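Local coordinates for putative ABC-transporter ATP-binding protein (Alicyclobacillus acidocaldarius, PDB 1Z47) that probably binds and hydrolyses ATP as the ATPase subunit of a putative ABC-type sulfate transporter, at residues E171-I176 / R182-F187; V303-F308 / A314-T319. All blocks are in the same frame, centred on the assembly; numbering follows the deposited sequence.

Interaction 1 of 2, residues E171-I176 / R182-F187; sequences EPFAAI and RELRTF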
ATOM      1  N   GLU B 171     -12.604   6.753   1.892  1.00 55.16           N
ATOM      2  CA  GLU B 171     -11.149   6.889   1.722  1.00 59.06           C
ATOM      3  C   GLU B 171     -10.621   8.111   2.469  1.00 60.90           C
ATOM      4  O   GLU B 171      -9.829   8.891   1.930  1.00 57.29           O
ATOM      5  CB  GLU B 171     -10.795   7.025   0.233  1.00 61.31           C
ATOM      6  CG  GLU B 171     -11.299   8.323  -0.390  1.00 71.04           C
ATOM      7  CD  GLU B 171     -10.761   8.583  -1.789  1.00 79.87           C
ATOM      8  OE1 GLU B 171      -9.518   8.692  -1.954  1.00 81.34           O
ATOM      9  OE2 GLU B 171     -11.593   8.688  -2.721  1.00 83.03           O
ATOM     10  N   PRO B 172     -11.048   8.290   3.731  1.00 62.77           N
ATOM     11  CA  PRO B 172     -10.601   9.442   4.524  1.00 65.82           C
ATOM     12  C   PRO B 172      -9.090   9.526   4.774  1.00 67.48           C
ATOM     13  O   PRO B 172      -8.575  10.579   5.149  1.00 65.85           O
ATOM     14  CB  PRO B 172     -11.389   9.284   5.824  1.00 64.02           C
ATOM     15  CG  PRO B 172     -11.480   7.781   5.961  1.00 63.26           C
ATOM     16  CD  PRO B 172     -11.853   7.367   4.554  1.00 61.47           C
ATOM     17  N   PHE B 173      -8.386   8.424   4.545  1.00 68.70           N
ATOM     18  CA  PHE B 173      -6.954   8.369   4.812  1.00 72.49           C
ATOM     19  C   PHE B 173      -6.028   8.578   3.611  1.00 74.29           C
ATOM     20  O   PHE B 173      -4.820   8.397   3.719  1.00 70.39           O
ATOM     21  CB  PHE B 173      -6.646   7.043   5.527  1.00 71.81           C
ATOM     22  CG  PHE B 173      -7.512   6.806   6.750  1.00 72.06           C
ATOM     23  CD1 PHE B 173      -7.819   5.512   7.169  1.00 72.96           C
ATOM     24  CD2 PHE B 173      -8.037   7.884   7.471  1.00 70.18           C
ATOM     25  CE1 PHE B 173      -8.638   5.295   8.286  1.00 70.55           C
ATOM     26  CE2 PHE B 173      -8.854   7.678   8.585  1.00 68.97           C
ATOM     27  CZ  PHE B 173      -9.156   6.382   8.991  1.00 69.32           C
ATOM     28  N   ALA B 174      -6.588   8.966   2.470  1.00 76.35           N
ATOM     29  CA  ALA B 174      -5.764   9.223   1.291  1.00 78.55           C
ATOM     30  C   ALA B 174      -4.962  10.495   1.578  1.00 79.29           C
ATOM     31  O   ALA B 174      -5.349  11.298   2.434  1.00 80.23           O
ATOM     32  CB  ALA B 174      -6.647   9.415   0.062  1.00 79.88           C
ATOM     33  N   ALA B 175      -3.854  10.680   0.868  1.00 78.75           N
ATOM     34  CA  ALA B 175      -3.011  11.855   1.084  1.00 78.55           C
ATOM     35  C   ALA B 175      -2.334  11.741   2.457  1.00 76.90           C
ATOM     36  O   ALA B 175      -1.875  12.732   3.029  1.00 77.36           O
ATOM     37  CB  ALA B 175      -3.857  13.142   1.001  1.00 76.97           C
ATOM     38  N   ILE B 176      -2.284  10.515   2.972  1.00 74.65           N
ATOM     39  CA  ILE B 176      -1.677  10.204   4.268  1.00 70.15           C
ATOM     40  C   ILE B 176      -0.421   9.359   4.022  1.00 63.02           C
ATOM     41  O   ILE B 176      -0.334   8.666   3.011  1.00 63.90           O
ATOM     42  CB  ILE B 176      -2.631   9.345   5.135  1.00 74.84           C
ATOM     43  CG1 ILE B 176      -2.246   9.426   6.610  1.00 75.94           C
ATOM     44  CG2 ILE B 176      -2.536   7.883   4.706  1.00 79.08           C
ATOM     45  CD1 ILE B 176      -2.674  10.708   7.270  1.00 81.20           C
ATOM     46  N   ARG B 182      -1.699   2.988   8.090  1.00 41.40           N
ATOM     47  CA  ARG B 182      -1.809   1.665   8.682  1.00 42.74           C
ATOM     48  C   ARG B 182      -2.187   1.728  10.156  1.00 43.67           C
ATOM     49  O   ARG B 182      -2.972   0.895  10.636  1.00 35.10           O
ATOM     50  CB  ARG B 182      -0.502   0.876   8.499  1.00 46.08           C
ATOM     51  CG  ARG B 182      -0.227   0.483   7.047  1.00 53.80           C
ATOM     52  CD  ARG B 182       0.890  -0.540   6.936  1.00 58.55           C
ATOM     53  NE  ARG B 182       1.605  -0.398   5.671  1.00 69.89           N
ATOM     54  CZ  ARG B 182       2.585  -1.203   5.259  1.00 76.00           C
ATOM     55  NH1 ARG B 182       2.977  -2.226   6.017  1.00 77.50           N
ATOM     56  NH2 ARG B 182       3.178  -0.981   4.086  1.00 76.54           N
ATOM     57  N   GLU B 183      -1.634   2.691  10.887  1.00 39.21           N
ATOM     58  CA  GLU B 183      -1.991   2.801  12.301  1.00 40.95           C
ATOM     59  C   GLU B 183      -3.445   3.228  12.365  1.00 36.86           C
ATOM     60  O   GLU B 183      -4.195   2.762  13.213  1.00 37.27           O
ATOM     61  CB  GLU B 183      -1.114   3.826  13.036  1.00 42.30           C
ATOM     62  CG  GLU B 183       0.364   3.471  13.076  1.00 44.95           C
ATOM     63  CD  GLU B 183       1.213   4.557  13.722  1.00 53.21           C
ATOM     64  OE1 GLU B 183       2.459   4.411  13.738  1.00 55.13           O
ATOM     65  OE2 GLU B 183       0.635   5.556  14.220  1.00 55.18           O
ATOM     66  N   LEU B 184      -3.853   4.108  11.461  1.00 34.00           N
ATOM     67  CA  LEU B 184      -5.246   4.545  11.457  1.00 37.16           C
ATOM     68  C   LEU B 184      -6.258   3.415  11.238  1.00 41.72           C
ATOM     69  O   LEU B 184      -7.266   3.311  11.960  1.00 37.39           O
ATOM     70  CB  LEU B 184      -5.458   5.633  10.391  1.00 43.25           C
ATOM     71  CG  LEU B 184      -5.086   7.051  10.831  1.00 44.40           C
ATOM     72  CD1 LEU B 184      -5.411   8.033   9.722  1.00 48.43           C
ATOM     73  CD2 LEU B 184      -5.859   7.401  12.122  1.00 41.80           C
ATOM     74  N   ARG B 185      -6.019   2.563  10.245  1.00 41.84           N
ATOM     75  CA  ARG B 185      -6.981   1.493   9.995  1.00 42.01           C
ATOM     76  C   ARG B 185      -7.081   0.571  11.202  1.00 39.74           C
ATOM     77  O   ARG B 185      -8.150   0.059  11.484  1.00 38.62           O
ATOM     78  CB  ARG B 185      -6.605   0.683   8.755  1.00 45.62           C
ATOM     79  CG  ARG B 185      -5.330  -0.087   8.890  1.00 46.06           C
ATOM     80  CD  ARG B 185      -5.166  -1.062   7.722  1.00 55.48           C
ATOM     81  NE  ARG B 185      -3.765  -1.377   7.456  1.00 62.70           N
ATOM     82  CZ  ARG B 185      -2.870  -1.734   8.378  1.00 68.78           C
ATOM     83  NH1 ARG B 185      -3.212  -1.830   9.658  1.00 65.43           N
ATOM     84  NH2 ARG B 185      -1.617  -1.990   8.015  1.00 73.99           N
ATOM     85  N   THR B 186      -5.981   0.367  11.921  1.00 38.73           N
ATOM     86  CA  THR B 186      -6.018  -0.494  13.098  1.00 41.13           C
ATOM     87  C   THR B 186      -6.855   0.180  14.187  1.00 41.10           C
ATOM     88  O   THR B 186      -7.563  -0.481  14.947  1.00 37.58           O
ATOM     89  CB  THR B 186      -4.587  -0.787  13.625  1.00 44.76           C
ATOM     90  OG1 THR B 186      -3.917  -1.647  12.698  1.00 47.85           O
ATOM     91  CG2 THR B 186      -4.631  -1.474  14.975  1.00 48.57           C
ATOM     92  N   PHE B 187      -6.798   1.503  14.230  1.00 40.44           N
ATOM     93  CA  PHE B 187      -7.556   2.254  15.218  1.00 39.22           C
ATOM     94  C   PHE B 187      -9.046   2.223  14.906  1.00 39.67           C
ATOM     95  O   PHE B 187      -9.875   1.968  15.799  1.00 35.63           O
ATOM     96  CB  PHE B 187      -7.063   3.697  15.250  1.00 38.87           C
ATOM     97  CG  PHE B 187      -7.849   4.573  16.157  1.00 42.16           C
ATOM     98  CD1 PHE B 187      -7.913   4.301  17.511  1.00 42.95           C
ATOM     99  CD2 PHE B 187      -8.517   5.678  15.659  1.00 41.77           C
ATOM    100  CE1 PHE B 187      -8.640   5.120  18.359  1.00 48.59           C
ATOM    101  CE2 PHE B 187      -9.241   6.495  16.489  1.00 44.93           C
ATOM    102  CZ  PHE B 187      -9.301   6.220  17.845  1.00 47.62           C
TER

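Interaction 2 of 2, residues V303-F308 / A314-T319; sequences VVRSAF and ACWIRT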
ATOM      1  N   VAL B 303      16.261 -16.389 -14.116  1.00 51.42           N
ATOM      2  CA  VAL B 303      15.981 -15.339 -13.152  1.00 46.87           C
ATOM      3  C   VAL B 303      16.337 -13.957 -13.648  1.00 46.37           C
ATOM      4  O   VAL B 303      17.454 -13.712 -14.093  1.00 47.62           O
ATOM      5  CB  VAL B 303      16.731 -15.608 -11.842  1.00 50.54           C
ATOM      6  CG1 VAL B 303      16.653 -14.382 -10.927  1.00 46.98           C
ATOM      7  CG2 VAL B 303      16.151 -16.847 -11.168  1.00 45.35           C
ATOM      8  N   VAL B 304      15.370 -13.052 -13.594  1.00 43.37           N
ATOM      9  CA  VAL B 304      15.621 -11.689 -14.006  1.00 43.52           C
ATOM     10  C   VAL B 304      16.225 -11.057 -12.757  1.00 39.77           C
ATOM     11  O   VAL B 304      17.298 -10.468 -12.807  1.00 40.23           O
ATOM     12  CB  VAL B 304      14.317 -10.966 -14.395  1.00 44.78           C
ATOM     13  CG1 VAL B 304      14.622  -9.551 -14.843  1.00 46.62           C
ATOM     14  CG2 VAL B 304      13.615 -11.732 -15.509  1.00 46.54           C
ATOM     15  N   ARG B 305      15.538 -11.189 -11.629  1.00 41.52           N
ATOM     16  CA  ARG B 305      16.076 -10.652 -10.388  1.00 44.78           C
ATOM     17  C   ARG B 305      15.250 -10.995  -9.167  1.00 44.21           C
ATOM     18  O   ARG B 305      14.169 -11.581  -9.279  1.00 41.36           O
ATOM     19  CB  ARG B 305      16.292  -9.134 -10.486  1.00 46.18           C
ATOM     20  CG  ARG B 305      15.068  -8.298 -10.497  1.00 47.67           C
ATOM     21  CD  ARG B 305      15.271  -7.122  -9.578  1.00 50.08           C
ATOM     22  NE  ARG B 305      14.003  -6.465  -9.310  1.00 50.96           N
ATOM     23  CZ  ARG B 305      13.794  -5.613  -8.311  1.00 50.30           C
ATOM     24  NH1 ARG B 305      14.779  -5.304  -7.470  1.00 46.92           N
ATOM     25  NH2 ARG B 305      12.592  -5.082  -8.149  1.00 40.98           N
ATOM     26  N   SER B 306      15.802 -10.660  -7.999  1.00 42.81           N
ATOM     27  CA  SER B 306      15.159 -10.912  -6.714  1.00 45.65           C
ATOM     28  C   SER B 306      15.154  -9.641  -5.863  1.00 42.85           C
ATOM     29  O   SER B 306      15.954  -8.730  -6.087  1.00 42.96           O
ATOM     30  CB  SER B 306      15.891 -12.036  -5.963  1.00 46.95           C
ATOM     31  OG  SER B 306      15.421 -13.335  -6.323  1.00 53.38           O
ATOM     32  N   ALA B 307      14.230  -9.576  -4.908  1.00 42.00           N
ATOM     33  CA  ALA B 307      14.124  -8.432  -4.003  1.00 42.35           C
ATOM     34  C   ALA B 307      13.708  -8.961  -2.633  1.00 38.52           C
ATOM     35  O   ALA B 307      12.707  -9.651  -2.496  1.00 37.88           O
ATOM     36  CB  ALA B 307      13.090  -7.407  -4.520  1.00 39.07           C
ATOM     37  N   PHE B 308      14.507  -8.639  -1.624  1.00 40.36           N
ATOM     38  CA  PHE B 308      14.226  -9.077  -0.272  1.00 37.04           C
ATOM     39  C   PHE B 308      13.079  -8.245   0.290  1.00 34.70           C
ATOM     40  O   PHE B 308      13.199  -7.027   0.408  1.00 32.31           O
ATOM     41  CB  PHE B 308      15.468  -8.888   0.604  1.00 40.33           C
ATOM     42  CG  PHE B 308      15.263  -9.314   2.020  1.00 45.50           C
ATOM     43  CD1 PHE B 308      15.026 -10.648   2.327  1.00 46.17           C
ATOM     44  CD2 PHE B 308      15.234  -8.376   3.050  1.00 44.78           C
ATOM     45  CE1 PHE B 308      14.754 -11.048   3.636  1.00 50.05           C
ATOM     46  CE2 PHE B 308      14.963  -8.768   4.365  1.00 46.75           C
ATOM     47  CZ  PHE B 308      14.723 -10.102   4.658  1.00 43.97           C
ATOM     48  N   ALA B 314      11.130 -11.809  -3.174  1.00 40.91           N
ATOM     49  CA  ALA B 314      10.386 -11.816  -4.421  1.00 45.45           C
ATOM     50  C   ALA B 314      11.354 -12.158  -5.538  1.00 44.07           C
ATOM     51  O   ALA B 314      12.434 -11.573  -5.642  1.00 49.10           O
ATOM     52  CB  ALA B 314       9.743 -10.448  -4.677  1.00 43.14           C
ATOM     53  N   CYS B 315      10.965 -13.112  -6.368  1.00 43.20           N
ATOM     54  CA  CYS B 315      11.815 -13.495  -7.475  1.00 42.43           C
ATOM     55  C   CYS B 315      11.072 -13.461  -8.816  1.00 41.34           C
ATOM     56  O   CYS B 315      10.055 -14.129  -8.991  1.00 39.80           O
ATOM     57  CB  CYS B 315      12.378 -14.895  -7.219  1.00 42.72           C
ATOM     58  SG  CYS B 315      13.647 -15.390  -8.417  1.00 49.94           S
ATOM     59  N   TRP B 316      11.576 -12.656  -9.745  1.00 43.76           N
ATOM     60  CA  TRP B 316      10.989 -12.575 -11.077  1.00 42.83           C
ATOM     61  C   TRP B 316      11.814 -13.438 -12.042  1.00 42.31           C
ATOM     62  O   TRP B 316      13.043 -13.327 -12.094  1.00 44.21           O
ATOM     63  CB  TRP B 316      10.964 -11.123 -11.566  1.00 41.54           C
ATOM     64  CG  TRP B 316       9.915 -10.297 -10.847  1.00 44.70           C
ATOM     65  CD1 TRP B 316       8.589 -10.173 -11.177  1.00 42.29           C
ATOM     66  CD2 TRP B 316      10.093  -9.569  -9.626  1.00 41.24           C
ATOM     67  NE1 TRP B 316       7.930  -9.415 -10.231  1.00 44.41           N
ATOM     68  CE2 TRP B 316       8.831  -9.033  -9.267  1.00 46.32           C
ATOM     69  CE3 TRP B 316      11.195  -9.324  -8.792  1.00 44.87           C
ATOM     70  CZ2 TRP B 316       8.643  -8.260  -8.110  1.00 42.59           C
ATOM     71  CZ3 TRP B 316      11.009  -8.556  -7.637  1.00 43.16           C
ATOM     72  CH2 TRP B 316       9.736  -8.037  -7.311  1.00 43.65           C
ATOM     73  N   ILE B 317      11.125 -14.298 -12.781  1.00 41.09           N
ATOM     74  CA  ILE B 317      11.765 -15.188 -13.763  1.00 45.67           C
ATOM     75  C   ILE B 317      11.060 -15.128 -15.129  1.00 47.80           C
ATOM     76  O   ILE B 317       9.847 -14.897 -15.211  1.00 44.62           O
ATOM     77  CB  ILE B 317      11.749 -16.645 -13.274  1.00 45.86           C
ATOM     78  CG1 ILE B 317      10.307 -17.088 -13.045  1.00 44.70           C
ATOM     79  CG2 ILE B 317      12.583 -16.769 -11.983  1.00 48.66           C
ATOM     80  CD1 ILE B 317      10.134 -18.538 -12.654  1.00 43.02           C
ATOM     81  N   ARG B 318      11.834 -15.332 -16.196  1.00 48.27           N
ATOM     82  CA  ARG B 318      11.309 -15.307 -17.567  1.00 47.75           C
ATOM     83  C   ARG B 318      11.400 -16.693 -18.170  1.00 48.00           C
ATOM     84  O   ARG B 318      12.490 -17.252 -18.286  1.00 49.65           O
ATOM     85  CB  ARG B 318      12.123 -14.363 -18.441  1.00 48.76           C
ATOM     86  CG  ARG B 318      11.630 -14.268 -19.892  1.00 54.12           C
ATOM     87  CD  ARG B 318      12.664 -13.560 -20.752  1.00 58.95           C
ATOM     88  NE  ARG B 318      13.179 -12.381 -20.063  1.00 66.39           N
ATOM     89  CZ  ARG B 318      12.500 -11.247 -19.911  1.00 69.62           C
ATOM     90  NH1 ARG B 318      13.040 -10.228 -19.254  1.00 68.11           N
ATOM     91  NH2 ARG B 318      11.288 -11.124 -20.441  1.00 71.61           N
ATOM     92  N   THR B 319      10.256 -17.244 -18.542  1.00 46.37           N
ATOM     93  CA  THR B 319      10.210 -18.566 -19.153  1.00 46.31           C
ATOM     94  C   THR B 319      10.771 -18.526 -20.564  1.00 45.33           C
ATOM     95  O   THR B 319      11.065 -17.460 -21.108  1.00 44.22           O
ATOM     96  CB  THR B 319       8.784 -19.073 -19.262  1.00 45.86           C
ATOM     97  OG1 THR B 319       8.060 -18.258 -20.197  1.00 47.73           O
ATOM     98  CG2 THR B 319       8.123 -19.010 -17.936  1.00 42.93           C
TER

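Interaction 1 of 2, residues E171-I176 / R182-F187
Phe173 and Leu184 carry this contact, in which a loop leaving strand 166-170 lays an aromatic ring on the flank of the helix that follows it. The loop begins with a type I beta turn from Glu171 to Ala174, closed by a hydrogen bond of 3.3 Å from Ala174 N to Glu171 O. Pro172, within the turn, places its CG over one face of the neighbouring Phe173 ring. The opposite face of that ring receives Leu184, whose CD1 lies 3.8 Å from the Phe173 ring centroid and 23° off its normal, a CH-pi contact. CD1 sits nearer the CD2-CE2 side, 3.5 Å from Phe173 CD2, while Leu184 CB comes within 3.8 Å of Phe173 CE1, so two carbons of one leucine span the ring. With chi1 at -52°, CG of Phe173 stands beside the backbone N, which carries the ring out to the helix. Gln152 of helix 148-160 touches both partners, and Val188 adds to the packing on the phenylalanine. With an alanine in place of Phe173, the Leu184 methyl would probably lose the aromatic face it rests on and a gap would open beside Pro172. Farther along, Ile176 packs on Arg181. As in other ABC ATPases, 171-176 runs from the probable Walker B glutamate, Glu171, into the probable D-loop.

Interaction 2 of 2, residues V303-F308 / A314-T319
Val303-Phe308 and Ala314-Thr319 run antiparallel, their axes 4.5 Å apart at closest and 173° between their directions, with one irregularity opposite Trp316. There Trp316 O accepts two N-H groups, from Val304 N at 2.8 Å and, more weakly, from Arg305 N at 3.3 Å. This is a classic beta bulge, which shifts the register by one residue. Trp316 N answers with a hydrogen bond of 2.8 Å to Arg305 O, the nitrogen lying nearly in line with the Arg305 carbonyl; past the bulge, Ala307 and Ala314 are bonded in both directions. The strands form a beta hairpin that supplies the third and fourth strands of a five-stranded antiparallel sheet in the C-terminal part of the chain, between strands 342-347 and 324-330. On one face, Arg305 and Trp316 lie side by side and point the same way. The guanidinium and indole planes are only 6° apart, with Arg305 NH2 3.9 Å from Trp316 CZ3. A bend at chi2 (136°) brings the arginine chain along the indole, and its NH2 is hydrogen-bonded to the backbone O of Glu211 of the second subunit. Ala307 CB meets the indole at its edge, 3.9 Å from Trp316 CZ3. On the other face, Val303 CG2 touches Ile317 CG2 at 3.7 Å and also reaches Cys315 SG, while Trp337 packs on both Val303 and Cys315.

Followed from the N terminus, the chain first leaves strand 166-170 of the nucleotide-binding core, and interaction 1 closes a short loop onto helix 178-195, with five residues between its segments. Interaction 2 opens much later and closes the hairpin of strands 301-308 and 312-319. The two are in series, neither nested nor crossed. Their centres are 32 Å apart, their nearest atoms about 12 Å; interaction 1 joins a loop to a helix in the ATPase part, and interaction 2 joins two strands of the C-terminal sheet. Glu211 relates them through the dimer: within one chain it forms a salt bridge with Arg185 of interaction 1, while its copy in the second subunit receives Arg305 of interaction 2.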